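PDB 5C2I: Alr1585 protein, which probably uses its haem to reduce hydrogen peroxide while oxidising dyes and other substrates, as a dye-decolorizing (DyP-type) peroxidase. Local coordinates for residues A265-K276 with E440-I448. The protein carries 1 engineered substitution. Numbering follows the deposited sequence.
Sequences AFREDQRKLAQK and EEYNFQLWI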
ATOM      1  N   ALA A 265      -8.027  10.802 -26.678  1.00 22.65           N
ATOM      2  CA  ALA A 265      -7.738  11.468 -27.947  1.00 23.06           C
ATOM      3  C   ALA A 265      -6.437  12.267 -27.890  1.00 22.04           C
ATOM      4  O   ALA A 265      -5.666  12.274 -28.861  1.00 21.98           O
ATOM      5  CB  ALA A 265      -8.899  12.366 -28.350  1.00 22.88           C
ATOM      6  N   PHE A 266      -6.173  12.893 -26.753  1.00 21.67           N
ATOM      7  CA  PHE A 266      -4.916  13.616 -26.540  1.00 21.19           C
ATOM      8  C   PHE A 266      -3.728  12.672 -26.727  1.00 22.25           C
ATOM      9  O   PHE A 266      -2.786  12.993 -27.469  1.00 22.39           O
ATOM     10  CB  PHE A 266      -4.896  14.300 -25.179  1.00 21.11           C
ATOM     11  CG  PHE A 266      -3.608  15.044 -24.870  1.00 20.33           C
ATOM     12  CD1 PHE A 266      -2.502  14.377 -24.405  1.00 21.00           C
ATOM     13  CD2 PHE A 266      -3.522  16.417 -25.079  1.00 20.17           C
ATOM     14  CE1 PHE A 266      -1.328  15.066 -24.120  1.00 20.65           C
ATOM     15  CE2 PHE A 266      -2.352  17.095 -24.843  1.00 20.18           C
ATOM     16  CZ  PHE A 266      -1.253  16.434 -24.345  1.00 19.65           C
ATOM     17  N   ARG A 267      -3.758  11.526 -26.053  1.00 23.91           N
ATOM     18  CA  ARG A 267      -2.664  10.561 -26.143  1.00 26.69           C
ATOM     19  C   ARG A 267      -2.464  10.090 -27.604  1.00 26.01           C
ATOM     20  O   ARG A 267      -1.308   9.930 -28.060  1.00 26.24           O
ATOM     21  CB  ARG A 267      -2.908   9.344 -25.249  1.00 29.64           C
ATOM     22  CG  ARG A 267      -2.901   9.647 -23.765  1.00 33.28           C
ATOM     23  CD  ARG A 267      -1.532   9.527 -23.118  1.00 36.85           C
ATOM     24  NE  ARG A 267      -1.567  10.119 -21.756  1.00 40.26           N
ATOM     25  CZ  ARG A 267      -2.100   9.538 -20.674  1.00 45.16           C
ATOM     26  NH1 ARG A 267      -2.677   8.328 -20.738  1.00 45.20           N
ATOM     27  NH2 ARG A 267      -2.081  10.188 -19.490  1.00 48.60           N
ATOM     28  N   GLU A 268      -3.561   9.826 -28.322  1.00 26.39           N
ATOM     29  CA  GLU A 268      -3.479   9.408 -29.735  1.00 26.85           C
ATOM     30  C   GLU A 268      -2.821  10.496 -30.598  1.00 25.21           C
ATOM     31  O   GLU A 268      -1.971  10.201 -31.452  1.00 24.48           O
ATOM     32  CB  GLU A 268      -4.858   9.076 -30.331  1.00 30.75           C
ATOM     33  CG  GLU A 268      -5.483   7.829 -29.746  1.00 35.54           C
ATOM     34  CD  GLU A 268      -6.949   7.601 -30.165  1.00 41.22           C
ATOM     35  OE1 GLU A 268      -7.533   8.462 -30.890  1.00 44.72           O
ATOM     36  OE2 GLU A 268      -7.527   6.563 -29.746  1.00 42.71           O
ATOM     37  N   ASP A 269      -3.192  11.755 -30.346  1.00 23.29           N
ATOM     38  CA  ASP A 269      -2.684  12.899 -31.142  1.00 22.33           C
ATOM     39  C   ASP A 269      -1.182  13.089 -30.834  1.00 21.98           C
ATOM     40  O   ASP A 269      -0.375  13.273 -31.746  1.00 21.83           O
ATOM     41  CB  ASP A 269      -3.528  14.120 -30.808  1.00 21.63           C
ATOM     42  CG  ASP A 269      -3.586  15.168 -31.929  1.00 21.06           C
ATOM     43  OD1 ASP A 269      -3.031  14.918 -33.015  1.00 22.02           O
ATOM     44  OD2 ASP A 269      -4.151  16.245 -31.641  1.00 19.72           O
ATOM     45  N   GLN A 270      -0.813  12.975 -29.555  1.00 21.52           N
ATOM     46  CA  GLN A 270       0.568  13.018 -29.125  1.00 21.71           C
ATOM     47  C   GLN A 270       1.407  11.917 -29.807  1.00 22.58           C
ATOM     48  O   GLN A 270       2.492  12.181 -30.301  1.00 23.30           O
ATOM     49  CB  GLN A 270       0.662  12.910 -27.591  1.00 20.61           C
ATOM     50  CG  GLN A 270       2.086  12.893 -27.049  1.00 20.78           C
ATOM     51  CD  GLN A 270       2.132  12.796 -25.540  1.00 20.79           C
ATOM     52  OE1 GLN A 270       1.091  12.953 -24.868  1.00 20.65           O
ATOM     53  NE2 GLN A 270       3.322  12.438 -24.990  1.00 20.70           N
ATOM     54  N   ARG A 271       0.887  10.696 -29.866  1.00 24.52           N
ATOM     55  CA  ARG A 271       1.584   9.595 -30.563  1.00 26.03           C
ATOM     56  C   ARG A 271       1.719   9.864 -32.052  1.00 26.16           C
ATOM     57  O   ARG A 271       2.750   9.564 -32.659  1.00 26.18           O
ATOM     58  CB  ARG A 271       0.892   8.231 -30.335  1.00 28.14           C
ATOM     59  CG  ARG A 271       1.175   7.645 -28.948  1.00 29.90           C
ATOM     60  CD  ARG A 271       0.792   6.161 -28.881  1.00 33.09           C
ATOM     61  NE  ARG A 271      -0.658   6.013 -28.895  1.00 34.42           N
ATOM     62  CZ  ARG A 271      -1.453   6.163 -27.826  1.00 34.58           C
ATOM     63  NH1 ARG A 271      -0.931   6.400 -26.636  1.00 35.64           N
ATOM     64  NH2 ARG A 271      -2.771   6.038 -27.961  1.00 33.51           N
ATOM     65  N   LYS A 272       0.666  10.394 -32.648  1.00 25.90           N
ATOM     66  CA  LYS A 272       0.719  10.697 -34.060  1.00 26.68           C
ATOM     67  C   LYS A 272       1.754  11.794 -34.369  1.00 25.91           C
ATOM     68  O   LYS A 272       2.498  11.712 -35.350  1.00 25.90           O
ATOM     69  CB  LYS A 272      -0.647  11.059 -34.600  1.00 27.37           C
ATOM     70  CG  LYS A 272      -0.522  11.298 -36.103  1.00 29.92           C
ATOM     71  CD  LYS A 272      -1.748  11.047 -36.922  1.00 31.54           C
ATOM     72  CE  LYS A 272      -1.465  11.325 -38.386  1.00 33.55           C
ATOM     73  NZ  LYS A 272      -2.701  11.396 -39.209  1.00 34.65           N
ATOM     74  N   LEU A 273       1.767  12.827 -33.544  1.00 23.42           N
ATOM     75  CA  LEU A 273       2.748  13.900 -33.651  1.00 22.70           C
ATOM     76  C   LEU A 273       4.150  13.337 -33.562  1.00 22.77           C
ATOM     77  O   LEU A 273       5.003  13.636 -34.413  1.00 23.72           O
ATOM     78  CB  LEU A 273       2.501  14.934 -32.534  1.00 21.56           C
ATOM     79  CG  LEU A 273       3.527  16.054 -32.384  1.00 20.84           C
ATOM     80  CD1 LEU A 273       3.594  16.922 -33.643  1.00 21.29           C
ATOM     81  CD2 LEU A 273       3.218  16.875 -31.149  1.00 20.33           C
ATOM     82  N   ALA A 274       4.372  12.452 -32.584  1.00 22.84           N
ATOM     83  CA  ALA A 274       5.671  11.829 -32.407  1.00 24.05           C
ATOM     84  C   ALA A 274       6.079  11.022 -33.643  1.00 25.89           C
ATOM     85  O   ALA A 274       7.230  11.083 -34.096  1.00 28.39           O
ATOM     86  CB  ALA A 274       5.650  10.946 -31.166  1.00 23.73           C
ATOM     87  N   GLN A 275       5.142  10.281 -34.194  1.00 27.78           N
ATOM     88  CA  GLN A 275       5.439   9.450 -35.377  1.00 30.17           C
ATOM     89  C   GLN A 275       5.753  10.345 -36.570  1.00 29.68           C
ATOM     90  O   GLN A 275       6.668  10.048 -37.332  1.00 28.47           O
ATOM     91  CB  GLN A 275       4.274   8.563 -35.781  1.00 33.51           C
ATOM     92  CG  GLN A 275       3.816   7.539 -34.771  1.00 38.89           C
ATOM     93  CD  GLN A 275       2.639   6.712 -35.278  1.00 44.75           C
ATOM     94  OE1 GLN A 275       2.525   6.428 -36.497  1.00 50.57           O
ATOM     95  NE2 GLN A 275       1.760   6.294 -34.342  1.00 48.35           N
ATOM     96  N   LYS A 276       4.992  11.411 -36.746  1.00 28.76           N
ATOM     97  CA  LYS A 276       5.204  12.337 -37.877  1.00 29.58           C
ATOM     98  C   LYS A 276       6.582  13.000 -37.820  1.00 28.77           C
ATOM     99  O   LYS A 276       7.313  13.062 -38.839  1.00 26.81           O
ATOM    100  CB  LYS A 276       4.057  13.364 -37.950  1.00 30.92           C
ATOM    101  CG  LYS A 276       2.813  12.733 -38.544  1.00 33.99           C
ATOM    102  CD  LYS A 276       3.032  12.212 -39.984  1.00 37.96           C
ATOM    103  CE  LYS A 276       3.166  13.324 -41.005  1.00 41.54           C
ATOM    104  NZ  LYS A 276       3.126  12.877 -42.436  1.00 47.30           N
ATOM    105  N   GLU A 440       8.394  21.435 -38.906  1.00 27.96           N
ATOM    106  CA  GLU A 440       7.362  20.822 -39.703  1.00 29.88           C
ATOM    107  C   GLU A 440       5.997  21.225 -39.101  1.00 27.87           C
ATOM    108  O   GLU A 440       5.846  21.275 -37.887  1.00 25.44           O
ATOM    109  CB  GLU A 440       7.538  19.329 -39.650  1.00 33.07           C
ATOM    110  CG  GLU A 440       6.398  18.554 -40.238  1.00 39.20           C
ATOM    111  CD  GLU A 440       6.788  17.104 -40.507  1.00 43.32           C
ATOM    112  OE1 GLU A 440       7.983  16.850 -40.795  1.00 48.59           O
ATOM    113  OE2 GLU A 440       5.891  16.239 -40.437  1.00 46.46           O
ATOM    114  N   GLU A 441       5.027  21.543 -39.956  1.00 26.56           N
ATOM    115  CA  GLU A 441       3.693  21.950 -39.467  1.00 26.02           C
ATOM    116  C   GLU A 441       2.862  20.739 -39.036  1.00 25.25           C
ATOM    117  O   GLU A 441       2.901  19.703 -39.682  1.00 25.01           O
ATOM    118  CB  GLU A 441       2.921  22.711 -40.554  1.00 27.99           C
ATOM    119  CG  GLU A 441       3.410  24.128 -40.765  1.00 28.50           C
ATOM    120  CD  GLU A 441       2.602  24.864 -41.812  1.00 30.20           C
ATOM    121  OE1 GLU A 441       1.926  24.216 -42.620  1.00 28.49           O
ATOM    122  OE2 GLU A 441       2.632  26.111 -41.797  1.00 33.20           O
ATOM    123  N   TYR A 442       2.121  20.877 -37.941  1.00 22.96           N
ATOM    124  CA  TYR A 442       1.164  19.855 -37.511  1.00 22.54           C
ATOM    125  C   TYR A 442       0.073  20.578 -36.736  1.00 21.31           C
ATOM    126  O   TYR A 442       0.366  21.419 -35.861  1.00 20.20           O
ATOM    127  CB  TYR A 442       1.851  18.799 -36.635  1.00 22.31           C
ATOM    128  CG  TYR A 442       1.020  17.645 -36.180  1.00 22.77           C
ATOM    129  CD1 TYR A 442       0.181  17.751 -35.064  1.00 22.45           C
ATOM    130  CD2 TYR A 442       1.112  16.419 -36.812  1.00 24.49           C
ATOM    131  CE1 TYR A 442      -0.582  16.674 -34.618  1.00 22.20           C
ATOM    132  CE2 TYR A 442       0.349  15.338 -36.376  1.00 24.55           C
ATOM    133  CZ  TYR A 442      -0.487  15.474 -35.268  1.00 23.40           C
ATOM    134  OH  TYR A 442      -1.200  14.376 -34.854  1.00 24.14           O
ATOM    135  N   ASN A 443      -1.171  20.268 -37.063  1.00 21.05           N
ATOM    136  CA  ASN A 443      -2.318  20.891 -36.377  1.00 20.83           C
ATOM    137  C   ASN A 443      -2.674  20.027 -35.175  1.00 20.92           C
ATOM    138  O   ASN A 443      -3.377  19.032 -35.322  1.00 20.93           O
ATOM    139  CB  ASN A 443      -3.534  20.999 -37.271  1.00 22.06           C
ATOM    140  CG  ASN A 443      -3.597  22.261 -38.082  1.00 22.69           C
ATOM    141  OD1 ASN A 443      -4.664  22.892 -38.100  1.00 24.39           O
ATOM    142  ND2 ASN A 443      -2.519  22.648 -38.738  1.00 22.30           N
ATOM    143  N   PHE A 444      -2.154  20.379 -33.994  1.00 20.03           N
ATOM    144  CA  PHE A 444      -2.472  19.618 -32.822  1.00 20.94           C
ATOM    145  C   PHE A 444      -3.880  20.038 -32.393  1.00 21.59           C
ATOM    146  O   PHE A 444      -4.200  21.232 -32.310  1.00 22.34           O
ATOM    147  CB  PHE A 444      -1.469  19.823 -31.679  1.00 20.18           C
ATOM    148  CG  PHE A 444      -1.596  18.787 -30.598  1.00 20.63           C
ATOM    149  CD1 PHE A 444      -0.966  17.563 -30.723  1.00 21.09           C
ATOM    150  CD2 PHE A 444      -2.366  19.047 -29.449  1.00 20.26           C
ATOM    151  CE1 PHE A 444      -1.100  16.586 -29.749  1.00 21.43           C
ATOM    152  CE2 PHE A 444      -2.505  18.073 -28.483  1.00 20.73           C
ATOM    153  CZ  PHE A 444      -1.868  16.848 -28.623  1.00 21.74           C
ATOM    154  N   GLN A 445      -4.746  19.058 -32.177  1.00 22.03           N
ATOM    155  CA  GLN A 445      -6.118  19.364 -31.897  1.00 21.79           C
ATOM    156  C   GLN A 445      -6.328  19.762 -30.445  1.00 21.08           C
ATOM    157  O   GLN A 445      -5.568  19.373 -29.554  1.00 19.98           O
ATOM    158  CB  GLN A 445      -6.957  18.182 -32.265  1.00 22.29           C
ATOM    159  CG  GLN A 445      -8.446  18.379 -32.141  1.00 22.42           C
ATOM    160  CD  GLN A 445      -8.951  19.501 -33.029  1.00 22.77           C
ATOM    161  OE1 GLN A 445      -8.928  20.662 -32.622  1.00 22.53           O
ATOM    162  NE2 GLN A 445      -9.332  19.175 -34.253  1.00 22.43           N
ATOM    163  N   LEU A 446      -7.371  20.560 -30.230  1.00 20.98           N
ATOM    164  CA  LEU A 446      -7.756  21.001 -28.874  1.00 20.77           C
ATOM    165  C   LEU A 446      -8.562  19.898 -28.230  1.00 20.13           C
ATOM    166  O   LEU A 446      -9.617  19.516 -28.733  1.00 20.62           O
ATOM    167  CB  LEU A 446      -8.575  22.291 -28.942  1.00 21.64           C
ATOM    168  CG  LEU A 446      -9.151  22.844 -27.649  1.00 22.05           C
ATOM    169  CD1 LEU A 446      -8.052  23.167 -26.677  1.00 21.40           C
ATOM    170  CD2 LEU A 446     -10.014  24.069 -27.947  1.00 22.93           C
ATOM    171  N   TRP A 447      -8.040  19.349 -27.131  1.00 18.65           N
ATOM    172  CA  TRP A 447      -8.653  18.244 -26.435  1.00 19.33           C
ATOM    173  C   TRP A 447      -9.196  18.642 -25.046  1.00 20.92           C
ATOM    174  O   TRP A 447      -9.434  17.775 -24.195  1.00 22.09           O
ATOM    175  CB  TRP A 447      -7.661  17.113 -26.333  1.00 19.92           C
ATOM    176  CG  TRP A 447      -7.316  16.555 -27.654  1.00 20.05           C
ATOM    177  CD1 TRP A 447      -6.058  16.569 -28.223  1.00 20.55           C
ATOM    178  CD2 TRP A 447      -8.195  15.982 -28.644  1.00 21.33           C
ATOM    179  NE1 TRP A 447      -6.111  15.997 -29.455  1.00 20.86           N
ATOM    180  CE2 TRP A 447      -7.399  15.629 -29.742  1.00 21.64           C
ATOM    181  CE3 TRP A 447      -9.581  15.720 -28.704  1.00 21.37           C
ATOM    182  CZ2 TRP A 447      -7.937  15.052 -30.903  1.00 22.71           C
ATOM    183  CZ3 TRP A 447     -10.111  15.152 -29.852  1.00 23.09           C
ATOM    184  CH2 TRP A 447      -9.295  14.805 -30.928  1.00 23.37           C
ATOM    185  N   ILE A 448      -9.384  19.944 -24.844  1.00 21.38           N
ATOM    186  CA  ILE A 448      -9.971  20.526 -23.629  1.00 22.77           C
ATOM    187  C   ILE A 448     -11.244  21.279 -24.003  1.00 25.04           C
ATOM    188  O   ILE A 448     -11.242  22.036 -24.993  1.00 25.01           O
ATOM    189  CB  ILE A 448      -8.934  21.433 -22.949  1.00 24.12           C
ATOM    190  CG1 ILE A 448      -7.788  20.551 -22.445  1.00 23.68           C
ATOM    191  CG2 ILE A 448      -9.560  22.241 -21.831  1.00 25.55           C
ATOM    192  CD1 ILE A 448      -6.531  21.297 -21.988  1.00 25.80           C
TER
HETATM  193  O   HOH W   1       9.250  14.488 -40.027  1.00 36.94           O
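Asp269 OD2 takes two hydrogen bonds from the segment 440-448: the backbone Gln445 N reaches it at 2.9 Å, nearly in line with the C-O bond, while Trp447 NE1 comes in on the anti side, somewhat out of the carboxylate plane. The other oxygen, Asp269 OD1, accepts from Tyr442 OH at 2.7 Å. Three donors thus fix the carboxylate's rotation; a carboxylate suits this place by offering them two acceptors, and its short chain keeps it close to the helix. The chi1 of -154°, which sets CG anti to the backbone N, lays the carboxylate nearly parallel to the Phe444 ring (planes 9° apart), with OD2 over its centre.

Trp447 serves doubly, since its indole donates at the edge and offers a face to the start of the helix segment. Ala265 CB rests over the six-membered ring, 3.4 Å from its centroid, a close CH-pi contact that suits a small methyl, and Phe266 CA lies over the five-membered ring. A leucine in place of Trp447 would probably leave OD2 without one of its two donors and the Ala265 methyl without its flat platform. Deeper in, Phe444 points its edge at the face of Phe266 in an offset edge-to-face pair, the centroids 5.5 Å apart. Leu273 CD1 lies over the Tyr442 ring, 3.9 Å from its centroid, so this tyrosine packs by its face and bonds by its hydroxyl. At the far end, a water donates to both Lys276 O and Glu440 OE1.

Segment 265-276, within the C-terminal DyP-type peroxidase family region, runs roughly antiparallel to strand residues 440-442, which pair with strand 428-431. Ile288 of helix 281-289 packs against Phe266, Leu273 and Phe444; the contact ties helix 263-277 to the chain entering strand 448-458, where Ile448 touches the haem.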